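Local coordinates for protein RmpD (Hexulose-6-phosphate synthase) (Streptococcus mutans, PDB 3EXR) that belongs to the orotidine 5'-phosphate decarboxylase / HUMPS family of TIM-barrel proteins and pairs with a second copy of itself, at residues A[61-66]-A[81-86]; A[126-131]-A[165-170]; A[24-29]-A[203-208]; A[180-185]-A[214-219]. All coordinates share one frame; numbering follows the deposited sequence.

Contact 1 of 4, residues A[61-66]-A[81-86]; sequences IVADTK and RGADWM
Ile61 meets Asp84 through both its backbone N-H and its carbonyl oxygen. The N-H donates to Asp84 OD2 over 3.1 Å, reaching the carboxylate on its anti side and 21° out of its plane. The carbonyl oxygen takes two donors: Asp84 N at 2.8 Å, and Trp85 N on a longer but straighter path. Asp84 CG stands beside its own backbone N and anti to the carbonyl carbon (chi1 -65°). The stronger partners of that carboxylate lie elsewhere: OD2 also makes salt bridges to Arg53 and Lys111, and OD1 takes Asn108, a setting that would probably keep the acid charged. Further on, Ala63 N donates to Trp85 O at 2.9 Å. This is parallel pairing of neighbouring strands in the eight-stranded TIM barrel, with helix 71-79 making the crossover of the beta-alpha-beta unit. Gly82, at positive phi, closes that helix in a Schellman motif before the chain turns into the second strand. The Val62 and Trp85 side chains share one face of the sheet, where Val62 CG2 lies 3.6 Å from Trp85 CE3, oblique to the ring. Ala63 and Met86 point to the other face, which helix 71-79 covers; there Met86 crosses Thr65 at about a right angle. Lys66 NZ forms a salt bridge with Asp64, 2.8 Å from each of Asp64 OD1 and OD2, meeting OD1 on its syn lone pair, while Thr87 OG1 also bonds to OD1 and Thr38 OG1 to NZ.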
loop_
_atom_site.group_PDB
_atom_site.type_symbol
_atom_site.label_atom_id
_atom_site.label_comp_id
_atom_site.label_asym_id
_atom_site.label_seq_id
_atom_site.Cartn_x
_atom_site.Cartn_y
_atom_site.Cartn_z
ATOM N N ILE A 61 -12.651 -4.855 13.152
ATOM C CA ILE A 61 -11.247 -4.439 13.027
ATOM C C ILE A 61 -10.840 -4.441 11.555
ATOM O O ILE A 61 -11.076 -5.411 10.843
ATOM C CB ILE A 61 -10.324 -5.382 13.823
ATOM C CG1 ILE A 61 -10.619 -5.286 15.316
ATOM C CG2 ILE A 61 -8.832 -5.083 13.553
ATOM C CD1 ILE A 61 -9.862 -6.194 16.154
ATOM N N VAL A 62 -10.231 -3.346 11.126
ATOM C CA VAL A 62 -9.792 -3.133 9.757
ATOM C C VAL A 62 -8.265 -3.175 9.735
ATOM O O VAL A 62 -7.618 -2.516 10.553
ATOM C CB VAL A 62 -10.240 -1.758 9.237
ATOM C CG1 VAL A 62 -9.829 -1.567 7.777
ATOM C CG2 VAL A 62 -11.748 -1.592 9.387
ATOM N N ALA A 63 -7.730 -4.021 8.853
ATOM C CA ALA A 63 -6.290 -4.000 8.524
ATOM C C ALA A 63 -6.171 -3.182 7.230
ATOM O O ALA A 63 -6.497 -3.657 6.138
ATOM C CB ALA A 63 -5.761 -5.403 8.334
ATOM N N ASP A 64 -5.658 -1.961 7.352
ATOM C CA ASP A 64 -5.597 -1.036 6.220
ATOM C C ASP A 64 -4.280 -1.249 5.482
ATOM O O ASP A 64 -3.386 -0.434 5.567
ATOM C CB ASP A 64 -5.760 0.387 6.744
ATOM C CG ASP A 64 -5.699 1.452 5.676
ATOM O OD1 ASP A 64 -5.942 1.200 4.486
ATOM O OD2 ASP A 64 -5.399 2.618 6.022
ATOM N N THR A 65 -4.187 -2.351 4.740
ATOM C CA THR A 65 -2.944 -2.666 4.034
ATOM C C THR A 65 -2.829 -2.005 2.658
ATOM O O THR A 65 -1.754 -1.979 2.074
ATOM C CB THR A 65 -2.790 -4.173 3.801
ATOM O OG1 THR A 65 -3.907 -4.649 3.049
ATOM C CG2 THR A 65 -2.808 -4.924 5.101
ATOM N N LYS A 66 -3.940 -1.505 2.114
ATOM C CA LYS A 66 -3.957 -0.918 0.769
ATOM C C LYS A 66 -3.263 -1.870 -0.201
ATOM O O LYS A 66 -2.453 -1.474 -1.054
ATOM C CB LYS A 66 -3.338 0.477 0.774
ATOM C CG LYS A 66 -4.217 1.474 1.534
ATOM C CD LYS A 66 -3.722 2.910 1.431
ATOM C CE LYS A 66 -4.697 3.925 2.043
ATOM N NZ LYS A 66 -5.004 3.688 3.501
ATOM N N ARG A 81 -4.609 -12.846 12.123
ATOM C CA ARG A 81 -4.376 -11.943 13.271
ATOM C C ARG A 81 -5.703 -11.491 13.882
ATOM O O ARG A 81 -5.726 -10.944 14.977
ATOM C CB ARG A 81 -3.583 -10.707 12.822
ATOM C CG ARG A 81 -2.121 -10.940 12.469
ATOM C CD ARG A 81 -1.298 -11.218 13.688
ATOM N NE ARG A 81 0.130 -11.167 13.399
ATOM C CZ ARG A 81 1.074 -11.501 14.274
ATOM N NH1 ARG A 81 0.742 -11.964 15.462
ATOM N NH2 ARG A 81 2.357 -11.384 13.955
ATOM N N GLY A 82 -6.788 -11.710 13.156
ATOM C CA GLY A 82 -8.133 -11.329 13.614
ATOM C C GLY A 82 -8.854 -10.199 12.865
ATOM O O GLY A 82 -9.916 -9.766 13.309
ATOM N N ALA A 83 -8.313 -9.713 11.741
ATOM C CA ALA A 83 -9.019 -8.683 10.974
ATOM C C ALA A 83 -10.367 -9.135 10.440
ATOM O O ALA A 83 -10.538 -10.300 10.017
ATOM C CB ALA A 83 -8.168 -8.172 9.806
ATOM N N ASP A 84 -11.309 -8.190 10.406
ATOM C CA ASP A 84 -12.576 -8.391 9.698
ATOM C C ASP A 84 -12.546 -7.866 8.266
ATOM O O ASP A 84 -12.937 -8.568 7.322
ATOM C CB ASP A 84 -13.699 -7.699 10.471
ATOM C CG ASP A 84 -13.932 -8.327 11.838
ATOM O OD1 ASP A 84 -14.081 -9.582 11.935
ATOM O OD2 ASP A 84 -13.993 -7.576 12.828
ATOM N N TRP A 85 -12.074 -6.630 8.111
ATOM C CA TRP A 85 -12.020 -5.953 6.830
ATOM C C TRP A 85 -10.580 -5.667 6.497
ATOM O O TRP A 85 -9.805 -5.366 7.381
ATOM C CB TRP A 85 -12.773 -4.632 6.854
ATOM C CG TRP A 85 -14.232 -4.774 7.186
ATOM C CD1 TRP A 85 -14.969 -5.917 7.142
ATOM C CD2 TRP A 85 -15.118 -3.736 7.626
ATOM N NE1 TRP A 85 -16.264 -5.656 7.519
ATOM C CE2 TRP A 85 -16.386 -4.326 7.820
ATOM C CE3 TRP A 85 -14.965 -2.367 7.881
ATOM C CZ2 TRP A 85 -17.491 -3.597 8.253
ATOM C CZ3 TRP A 85 -16.071 -1.632 8.324
ATOM C CH2 TRP A 85 -17.312 -2.254 8.510
ATOM N N MET A 86 -10.240 -5.791 5.219
ATOM C CA MET A 86 -8.934 -5.360 4.728
ATOM C C MET A 86 -9.117 -4.446 3.520
ATOM O O MET A 86 -9.985 -4.694 2.660
ATOM C CB MET A 86 -8.068 -6.549 4.327
ATOM C CG MET A 86 -6.631 -6.156 4.065
ATOM S SD MET A 86 -5.558 -7.449 3.452
ATOM C CE MET A 86 -6.007 -7.562 1.707
#

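Contact 2 of 4, residues A[126-131]-A[165-170]; sequences QAQQWL and IEMGFR
Leu131 sets its CD2 methyl squarely over the ring of Phe169, 3.7 Å from the centroid and only 9° off the normal, a clear CH-pi contact. The second methyl, CD1, lies anti to CA (chi2 168°) and reaches the backbone instead, 3.4 Å from Met167 O. The phenyl group drives its far end at helix 124-132: CZ comes 3.3 Å from Ala127 O, which lies near the ring plane at its edge, and CE2 touches Ala127 CB. Trp130 and Phe169 cross at about a right angle; here Phe169 CZ meets the indole rim at CE3, 3.7 Å away and close to the indole plane. Met167 bends at chi3 (76°), and its CE ends 3.6 Å from Gln128 OE1. That same OE1 accepts from a water, which also donates to Met167 O, while Gln128 NE2 turns to Asp132. Gly168, at positive phi, ends helix 155-167 in a Schellman motif. Phe169, in the loop between that helix and strand 170-174, thus packs on helix 124-132, part of the helical layer round the parallel strands of a TIM barrel.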
loop_
_atom_site.group_PDB
_atom_site.type_symbol
_atom_site.label_atom_id
_atom_site.label_comp_id
_atom_site.label_asym_id
_atom_site.label_seq_id
_atom_site.Cartn_x
_atom_site.Cartn_y
_atom_site.Cartn_z
ATOM N N GLN A 126 -14.584 0.532 -13.653
ATOM C CA GLN A 126 -13.783 -0.244 -12.698
ATOM C C GLN A 126 -14.622 -0.599 -11.471
ATOM O O GLN A 126 -14.623 -1.750 -11.018
ATOM C CB GLN A 126 -12.529 0.536 -12.287
ATOM C CG GLN A 126 -11.510 0.760 -13.399
ATOM C CD GLN A 126 -10.362 1.685 -12.976
ATOM O OE1 GLN A 126 -10.528 2.537 -12.110
ATOM N NE2 GLN A 126 -9.200 1.512 -13.593
ATOM N N ALA A 127 -15.347 0.383 -10.930
ATOM C CA ALA A 127 -16.167 0.133 -9.748
ATOM C C ALA A 127 -17.153 -1.004 -9.981
ATOM O O ALA A 127 -17.356 -1.838 -9.107
ATOM C CB ALA A 127 -16.886 1.407 -9.301
ATOM N N GLN A 128 -17.734 -1.090 -11.180
ATOM C CA GLN A 128 -18.674 -2.185 -11.446
ATOM C C GLN A 128 -17.928 -3.532 -11.474
ATOM O O GLN A 128 -18.460 -4.555 -11.070
ATOM C CB GLN A 128 -19.461 -1.937 -12.751
ATOM C CG GLN A 128 -20.542 -2.966 -13.037
ATOM C CD GLN A 128 -21.658 -2.938 -12.006
ATOM O OE1 GLN A 128 -22.244 -1.880 -11.744
ATOM N NE2 GLN A 128 -21.922 -4.075 -11.378
ATOM N N GLN A 129 -16.680 -3.526 -11.935
ATOM C CA GLN A 129 -15.870 -4.740 -11.905
ATOM C C GLN A 129 -15.627 -5.216 -10.463
ATOM O O GLN A 129 -15.679 -6.408 -10.191
ATOM C CB GLN A 129 -14.552 -4.534 -12.635
ATOM C CG GLN A 129 -14.686 -4.329 -14.121
ATOM C CD GLN A 129 -13.321 -4.283 -14.719
ATOM O OE1 GLN A 129 -12.638 -5.309 -14.779
ATOM N NE2 GLN A 129 -12.878 -3.092 -15.095
ATOM N N TRP A 130 -15.426 -4.276 -9.531
ATOM C CA TRP A 130 -15.252 -4.660 -8.140
ATOM C C TRP A 130 -16.525 -5.342 -7.632
ATOM O O TRP A 130 -16.460 -6.412 -7.042
ATOM C CB TRP A 130 -14.871 -3.458 -7.222
ATOM C CG TRP A 130 -13.718 -2.634 -7.740
ATOM C CD1 TRP A 130 -12.641 -3.079 -8.443
ATOM C CD2 TRP A 130 -13.550 -1.223 -7.600
ATOM N NE1 TRP A 130 -11.816 -2.029 -8.765
ATOM C CE2 TRP A 130 -12.363 -0.872 -8.275
ATOM C CE3 TRP A 130 -14.314 -0.202 -7.002
ATOM C CZ2 TRP A 130 -11.891 0.442 -8.332
ATOM C CZ3 TRP A 130 -13.855 1.103 -7.087
ATOM C CH2 TRP A 130 -12.658 1.413 -7.743
ATOM N N LEU A 131 -17.686 -4.744 -7.910
ATOM C CA LEU A 131 -18.965 -5.317 -7.470
ATOM C C LEU A 131 -19.146 -6.730 -8.028
ATOM O O LEU A 131 -19.542 -7.651 -7.312
ATOM C CB LEU A 131 -20.140 -4.436 -7.920
ATOM C CG LEU A 131 -20.270 -3.071 -7.229
ATOM C CD1 LEU A 131 -21.267 -2.197 -7.963
ATOM C CD2 LEU A 131 -20.672 -3.152 -5.756
ATOM N N ILE A 165 -23.005 4.785 -3.948
ATOM C CA ILE A 165 -24.046 4.206 -3.105
ATOM C C ILE A 165 -25.149 3.641 -4.017
ATOM O O ILE A 165 -25.614 2.516 -3.820
ATOM C CB ILE A 165 -24.623 5.260 -2.111
ATOM C CG1 ILE A 165 -23.591 5.576 -1.017
ATOM C CG2 ILE A 165 -25.946 4.776 -1.507
ATOM C CD1 ILE A 165 -23.885 6.803 -0.143
ATOM N N GLU A 166 -25.514 4.413 -5.042
ATOM C CA GLU A 166 -26.585 3.989 -5.940
ATOM C C GLU A 166 -26.192 2.750 -6.735
ATOM O O GLU A 166 -27.029 1.902 -7.014
ATOM C CB GLU A 166 -27.035 5.132 -6.838
ATOM C CG GLU A 166 -28.011 6.088 -6.134
ATOM C CD GLU A 166 -28.960 5.413 -5.112
ATOM O OE1 GLU A 166 -28.828 5.659 -3.879
ATOM O OE2 GLU A 166 -29.861 4.656 -5.535
ATOM N N MET A 167 -24.905 2.617 -7.050
ATOM C CA MET A 167 -24.383 1.416 -7.725
ATOM C C MET A 167 -24.449 0.169 -6.847
ATOM O O MET A 167 -24.350 -0.940 -7.351
ATOM C CB MET A 167 -22.928 1.640 -8.153
ATOM C CG MET A 167 -22.783 2.578 -9.323
ATOM S SD MET A 167 -21.070 2.780 -9.827
ATOM C CE MET A 167 -20.785 1.284 -10.676
ATOM N N GLY A 168 -24.593 0.336 -5.536
ATOM C CA GLY A 168 -24.629 -0.800 -4.623
ATOM C C GLY A 168 -23.471 -0.887 -3.627
ATOM O O GLY A 168 -23.384 -1.860 -2.882
ATOM N N PHE A 169 -22.609 0.129 -3.587
ATOM C CA PHE A 169 -21.550 0.187 -2.559
ATOM C C PHE A 169 -22.026 0.619 -1.187
ATOM O O PHE A 169 -22.871 1.542 -1.044
ATOM C CB PHE A 169 -20.390 1.096 -2.989
ATOM C CG PHE A 169 -19.525 0.506 -4.074
ATOM C CD1 PHE A 169 -18.453 -0.325 -3.763
ATOM C CD2 PHE A 169 -19.800 0.763 -5.408
ATOM C CE1 PHE A 169 -17.647 -0.879 -4.759
ATOM C CE2 PHE A 169 -19.009 0.228 -6.415
ATOM C CZ PHE A 169 -17.919 -0.589 -6.098
ATOM N N ARG A 170 -21.453 -0.022 -0.167
ATOM C CA ARG A 170 -21.411 0.557 1.172
ATOM C C ARG A 170 -20.187 1.458 1.204
ATOM O O ARG A 170 -19.058 0.973 1.143
ATOM C CB ARG A 170 -21.361 -0.527 2.250
ATOM C CG ARG A 170 -22.759 -1.103 2.596
ATOM C CD ARG A 170 -22.673 -2.460 3.316
ATOM N NE ARG A 170 -22.026 -3.436 2.441
ATOM C CZ ARG A 170 -21.143 -4.357 2.816
ATOM N NH1 ARG A 170 -20.825 -4.542 4.084
ATOM N NH2 ARG A 170 -20.601 -5.113 1.880
HETATM O O HOH W 1 -24.274 -1.308 -10.119
#

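Contact 3 of 4, residues A[24-29]-A[203-208]; sequences AVSVGN and KNPAGA
Pro205 and Ser26 give up the most surface here, with Val27 next. The proline is the first residue of helix 205-220; its CB bond points toward the segment 24-29, at Ser26 and Val27, and CB is the atom it mainly offers. Val27 CG1 comes to 3.5 Å from that Pro205 CB, the two side chains crossing at about a right angle. On the valine, CG1 lies anti to the carbonyl carbon (chi1 -59°), the methyl that meets the ring; Val27 also packs on Val10 of strand 7-12, so the contact runs inward to the barrel wall. Ser26 reaches the same proline carbon with its hydroxyl, OG to Pro205 CB being 3.7 Å, a van der Waals touch and no more. The hydroxyl's polar partner is Ala23 O, one turn back in its own helix, and its chi1 of 74° holds OG between the backbone N and the carbonyl carbon.

The backbone of Ser26 does the remaining work. Its carbonyl oxygen lies 3.5 Å from Ala206 CB and accepts from a water at 2.8 Å; that water in turn accepts from Ala206 N at 3.1 Å. One residue further, Gly207 N is met by Asn204 OD1, the N-cap, at 3.2 Å, with the donor well above the carbonyl plane. Late residues of helix 17-27 thus meet the first turn of helix 205-220, and the chemistry implies a small contact (147 Å² in all), with Ser26 O and Ala206 N linked through a single water rather than directly.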
loop_
_atom_site.group_PDB
_atom_site.type_symbol
_atom_site.label_atom_id
_atom_site.label_comp_id
_atom_site.label_asym_id
_atom_site.label_seq_id
_atom_site.Cartn_x
_atom_site.Cartn_y
_atom_site.Cartn_z
ATOM N N ALA A 24 -6.278 3.762 20.538
ATOM C CA ALA A 24 -7.341 2.747 20.473
ATOM C C ALA A 24 -8.035 2.542 21.798
ATOM O O ALA A 24 -9.270 2.505 21.867
ATOM C CB ALA A 24 -6.790 1.420 19.993
ATOM N N VAL A 25 -7.246 2.437 22.853
ATOM C CA VAL A 25 -7.810 2.256 24.193
ATOM C C VAL A 25 -8.632 3.478 24.619
ATOM O O VAL A 25 -9.645 3.331 25.291
ATOM C CB VAL A 25 -6.704 1.898 25.217
ATOM C CG1 VAL A 25 -7.251 1.918 26.666
ATOM C CG2 VAL A 25 -6.143 0.523 24.907
ATOM N N SER A 26 -8.212 4.674 24.199
ATOM C CA SER A 26 -8.916 5.913 24.577
ATOM C C SER A 26 -10.323 6.032 24.023
ATOM O O SER A 26 -11.160 6.691 24.640
ATOM C CB SER A 26 -8.096 7.157 24.201
ATOM O OG SER A 26 -8.100 7.419 22.801
ATOM N N VAL A 27 -10.570 5.466 22.834
ATOM C CA VAL A 27 -11.857 5.616 22.144
ATOM C C VAL A 27 -12.609 4.321 21.846
ATOM O O VAL A 27 -13.776 4.357 21.454
ATOM C CB VAL A 27 -11.748 6.411 20.806
ATOM C CG1 VAL A 27 -11.200 7.790 21.012
ATOM C CG2 VAL A 27 -10.956 5.673 19.750
ATOM N N GLY A 28 -11.950 3.188 22.032
ATOM C CA GLY A 28 -12.467 1.898 21.591
ATOM C C GLY A 28 -13.901 1.591 21.968
ATOM O O GLY A 28 -14.691 1.156 21.143
ATOM N N ASN A 29 -14.254 1.840 23.216
ATOM C CA ASN A 29 -15.585 1.508 23.687
ATOM C C ASN A 29 -16.678 2.344 23.032
ATOM O O ASN A 29 -17.851 1.962 23.027
ATOM C CB ASN A 29 -15.646 1.660 25.205
ATOM C CG ASN A 29 -14.915 0.548 25.935
ATOM O OD1 ASN A 29 -14.531 -0.484 25.340
ATOM N ND2 ASN A 29 -14.731 0.735 27.242
ATOM N N LYS A 203 -9.406 16.592 23.906
ATOM C CA LYS A 203 -9.142 16.646 25.337
ATOM C C LYS A 203 -9.707 15.414 26.022
ATOM O O LYS A 203 -9.052 14.801 26.858
ATOM C CB LYS A 203 -9.725 17.941 25.953
ATOM N N ASN A 204 -10.926 15.046 25.646
ATOM C CA ASN A 204 -11.531 13.808 26.092
ATOM C C ASN A 204 -11.955 12.962 24.887
ATOM O O ASN A 204 -13.083 13.084 24.377
ATOM C CB ASN A 204 -12.733 14.102 26.973
ATOM C CG ASN A 204 -13.440 12.844 27.451
ATOM O OD1 ASN A 204 -13.027 11.713 27.188
ATOM N ND2 ASN A 204 -14.531 13.046 28.162
ATOM N N PRO A 205 -11.041 12.129 24.396
ATOM C CA PRO A 205 -11.339 11.359 23.194
ATOM C C PRO A 205 -12.619 10.535 23.297
ATOM O O PRO A 205 -13.415 10.550 22.358
ATOM C CB PRO A 205 -10.089 10.482 23.033
ATOM C CG PRO A 205 -9.040 11.247 23.712
ATOM C CD PRO A 205 -9.679 11.850 24.895
ATOM N N ALA A 206 -12.860 9.877 24.427
ATOM C CA ALA A 206 -14.068 9.090 24.563
ATOM C C ALA A 206 -15.345 9.958 24.454
ATOM O O ALA A 206 -16.324 9.555 23.826
ATOM C CB ALA A 206 -14.022 8.278 25.857
ATOM N N GLY A 207 -15.305 11.145 25.061
ATOM C CA GLY A 207 -16.425 12.085 25.027
ATOM C C GLY A 207 -16.636 12.588 23.605
ATOM O O GLY A 207 -17.766 12.652 23.139
ATOM N N ALA A 208 -15.541 12.879 22.893
ATOM C CA ALA A 208 -15.633 13.367 21.514
ATOM C C ALA A 208 -16.182 12.288 20.592
ATOM O O ALA A 208 -17.042 12.565 19.758
ATOM C CB ALA A 208 -14.309 13.903 21.042
HETATM O O HOH W 2 -10.738 8.815 26.447
#

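Contact 4 of 4, residues A[180-185]-A[214-219]; sequences DTLKLF and DEIKRI
Leu182 lays its CD1 methyl against the aliphatic part of Glu215, 3.6 Å from Glu215 CG, as the two side chains slide past each other in opposite directions. The same methyl also reaches Ile216 CG1 at 4.0 Å, while Leu182 CB faces the tip of Ile219, CB to CD1 being 3.9 Å. Ile219 then pushes that CD1 on against the backbone, 3.6 Å from Lys183 N. Beyond these residues Phe193 of strand 192-195 touches both Leu182 and Ile216, so the apolar side of the contact continues into the barrel. The pairing joins the 180-185 segment, whose last residues are 3-10 and which lies between strands 170-174 and 192-195, to the closing helix 205-220 of the TIM barrel. Glu215 has CG anti to its backbone N (chi1 178°), beside Leu182, and a bend at chi2 turns CD off that line. Arg218, one turn on, grips the carboxylate in a side-on salt bridge, NE to OE1 and NH2 to OE2; the oxygens lie nearly in the guanidinium plane while the nitrogens approach from above the carboxylate plane. A water completes the polar edge. It donates to Glu215 OE2 at 2.7 Å and accepts from both Lys183 N and Lys183 NZ. The lysine is folded back toward its own segment, NZ donating to Asp180 O at 3.0 Å. The ammonium stays 4.4 Å from Glu215 OE2, beyond a salt bridge, so the water carries the link between the opposite charges, whose attraction may add a little.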
loop_
_atom_site.group_PDB
_atom_site.type_symbol
_atom_site.label_atom_id
_atom_site.label_comp_id
_atom_site.label_asym_id
_atom_site.label_seq_id
_atom_site.Cartn_x
_atom_site.Cartn_y
_atom_site.Cartn_z
ATOM N N ASP A 180 -19.826 18.853 14.099
ATOM C CA ASP A 180 -20.524 19.942 13.427
ATOM C C ASP A 180 -20.707 19.749 11.916
ATOM O O ASP A 180 -21.624 20.320 11.337
ATOM C CB ASP A 180 -19.830 21.284 13.727
ATOM C CG ASP A 180 -19.754 21.579 15.220
ATOM O OD1 ASP A 180 -20.722 21.258 15.943
ATOM O OD2 ASP A 180 -18.736 22.114 15.729
ATOM N N THR A 181 -19.872 18.937 11.266
ATOM C CA THR A 181 -20.013 18.738 9.798
ATOM C C THR A 181 -20.785 17.507 9.356
ATOM O O THR A 181 -20.964 17.286 8.157
ATOM C CB THR A 181 -18.654 18.735 9.055
ATOM O OG1 THR A 181 -17.961 17.491 9.265
ATOM C CG2 THR A 181 -17.772 19.871 9.518
ATOM N N LEU A 182 -21.215 16.676 10.290
ATOM C CA LEU A 182 -22.008 15.537 9.901
ATOM C C LEU A 182 -23.270 15.990 9.157
ATOM O O LEU A 182 -23.622 15.382 8.172
ATOM C CB LEU A 182 -22.359 14.658 11.088
ATOM C CG LEU A 182 -21.221 13.797 11.616
ATOM C CD1 LEU A 182 -21.567 13.307 13.000
ATOM C CD2 LEU A 182 -20.927 12.616 10.672
ATOM N N LYS A 183 -23.903 17.076 9.602
ATOM C CA LYS A 183 -25.130 17.566 8.960
ATOM C C LYS A 183 -24.994 17.804 7.435
ATOM O O LYS A 183 -25.975 17.728 6.712
ATOM C CB LYS A 183 -25.694 18.810 9.692
ATOM C CG LYS A 183 -24.875 20.077 9.597
ATOM C CD LYS A 183 -25.573 21.253 10.281
ATOM C CE LYS A 183 -25.660 21.082 11.800
ATOM N NZ LYS A 183 -24.344 20.924 12.473
ATOM N N LEU A 184 -23.775 18.038 6.945
ATOM C CA LEU A 184 -23.518 18.131 5.488
ATOM C C LEU A 184 -24.008 16.911 4.730
ATOM O O LEU A 184 -24.360 16.995 3.548
ATOM C CB LEU A 184 -22.012 18.220 5.195
ATOM C CG LEU A 184 -21.210 19.327 5.842
ATOM C CD1 LEU A 184 -19.716 19.156 5.506
ATOM C CD2 LEU A 184 -21.756 20.650 5.393
ATOM N N PHE A 185 -23.958 15.772 5.402
ATOM C CA PHE A 185 -24.269 14.487 4.811
ATOM C C PHE A 185 -25.724 14.072 4.968
ATOM O O PHE A 185 -26.079 12.949 4.633
ATOM C CB PHE A 185 -23.381 13.418 5.431
ATOM C CG PHE A 185 -21.916 13.543 5.042
ATOM C CD1 PHE A 185 -21.446 12.976 3.870
ATOM C CD2 PHE A 185 -21.027 14.233 5.859
ATOM C CE1 PHE A 185 -20.070 13.077 3.536
ATOM C CE2 PHE A 185 -19.684 14.350 5.527
ATOM C CZ PHE A 185 -19.209 13.785 4.358
ATOM N N ASP A 214 -23.504 10.374 18.802
ATOM C CA ASP A 214 -24.787 10.975 19.185
ATOM C C ASP A 214 -25.391 11.741 17.984
ATOM O O ASP A 214 -26.600 11.700 17.734
ATOM C CB ASP A 214 -24.624 11.962 20.360
ATOM C CG ASP A 214 -24.423 11.299 21.710
ATOM O OD1 ASP A 214 -24.689 10.097 21.877
ATOM O OD2 ASP A 214 -23.998 12.000 22.662
ATOM N N GLU A 215 -24.548 12.456 17.253
ATOM C CA GLU A 215 -24.992 13.251 16.118
ATOM C C GLU A 215 -25.368 12.368 14.922
ATOM O O GLU A 215 -26.328 12.660 14.206
ATOM C CB GLU A 215 -23.931 14.288 15.747
ATOM C CG GLU A 215 -24.278 15.147 14.551
ATOM C CD GLU A 215 -25.391 16.170 14.837
ATOM O OE1 GLU A 215 -26.024 16.108 15.924
ATOM O OE2 GLU A 215 -25.631 17.034 13.955
ATOM N N ILE A 216 -24.600 11.300 14.693
ATOM C CA ILE A 216 -25.008 10.279 13.730
ATOM C C ILE A 216 -26.422 9.781 14.084
ATOM O O ILE A 216 -27.274 9.715 13.230
ATOM C CB ILE A 216 -24.020 9.086 13.704
ATOM C CG1 ILE A 216 -22.685 9.508 13.089
ATOM C CG2 ILE A 216 -24.633 7.916 12.953
ATOM C CD1 ILE A 216 -21.583 8.406 13.216
ATOM N N LYS A 217 -26.654 9.464 15.358
ATOM C CA LYS A 217 -27.981 9.019 15.823
ATOM C C LYS A 217 -29.056 10.085 15.599
ATOM O O LYS A 217 -30.196 9.759 15.230
ATOM C CB LYS A 217 -27.934 8.642 17.305
ATOM C CG LYS A 217 -29.173 7.915 17.822
ATOM C CD LYS A 217 -28.831 7.168 19.102
ATOM C CE LYS A 217 -30.065 6.803 19.918
ATOM N NZ LYS A 217 -29.655 6.016 21.134
ATOM N N ARG A 218 -28.737 11.353 15.846
ATOM C CA ARG A 218 -29.746 12.413 15.608
ATOM C C ARG A 218 -30.170 12.498 14.136
ATOM O O ARG A 218 -31.368 12.627 13.813
ATOM C CB ARG A 218 -29.220 13.768 16.064
ATOM C CG ARG A 218 -30.266 14.902 16.073
ATOM C CD ARG A 218 -29.661 16.272 16.282
ATOM N NE ARG A 218 -28.818 16.744 15.177
ATOM C CZ ARG A 218 -29.272 17.208 14.010
ATOM N NH1 ARG A 218 -30.587 17.259 13.745
ATOM N NH2 ARG A 218 -28.410 17.641 13.095
ATOM N N ILE A 219 -29.192 12.454 13.241
ATOM C CA ILE A 219 -29.432 12.672 11.812
ATOM C C ILE A 219 -30.022 11.445 11.132
ATOM O O ILE A 219 -30.980 11.562 10.380
ATOM C CB ILE A 219 -28.147 13.110 11.087
ATOM C CG1 ILE A 219 -27.654 14.449 11.651
ATOM C CG2 ILE A 219 -28.358 13.156 9.578
ATOM C CD1 ILE A 219 -26.218 14.791 11.235
HETATM O O HOH W 3 -23.639 18.055 12.488
#

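Contact 1 lies deepest, its centre about 9 Å from the centre of the chain, and is the strand-to-strand one: direct backbone bonds and a buried carboxylate hold neighbouring barrel strands. Contacts 2, 3 and 4, with centres about 16 to 18 Å from it, sit in the surrounding layer of helices and loops and are partly buried; they rest mostly on carbon-to-carbon touches, and in each a single water spans the polar gap. Contact 2 centres on two aromatic rings, whereas contact 3 is the smallest. Contacts 3 and 4 share helix 205-220, using its first turn and a later part respectively, their centres about 18 Å apart. Contacts 2 and 3 fall on opposite sides of the chain's centre.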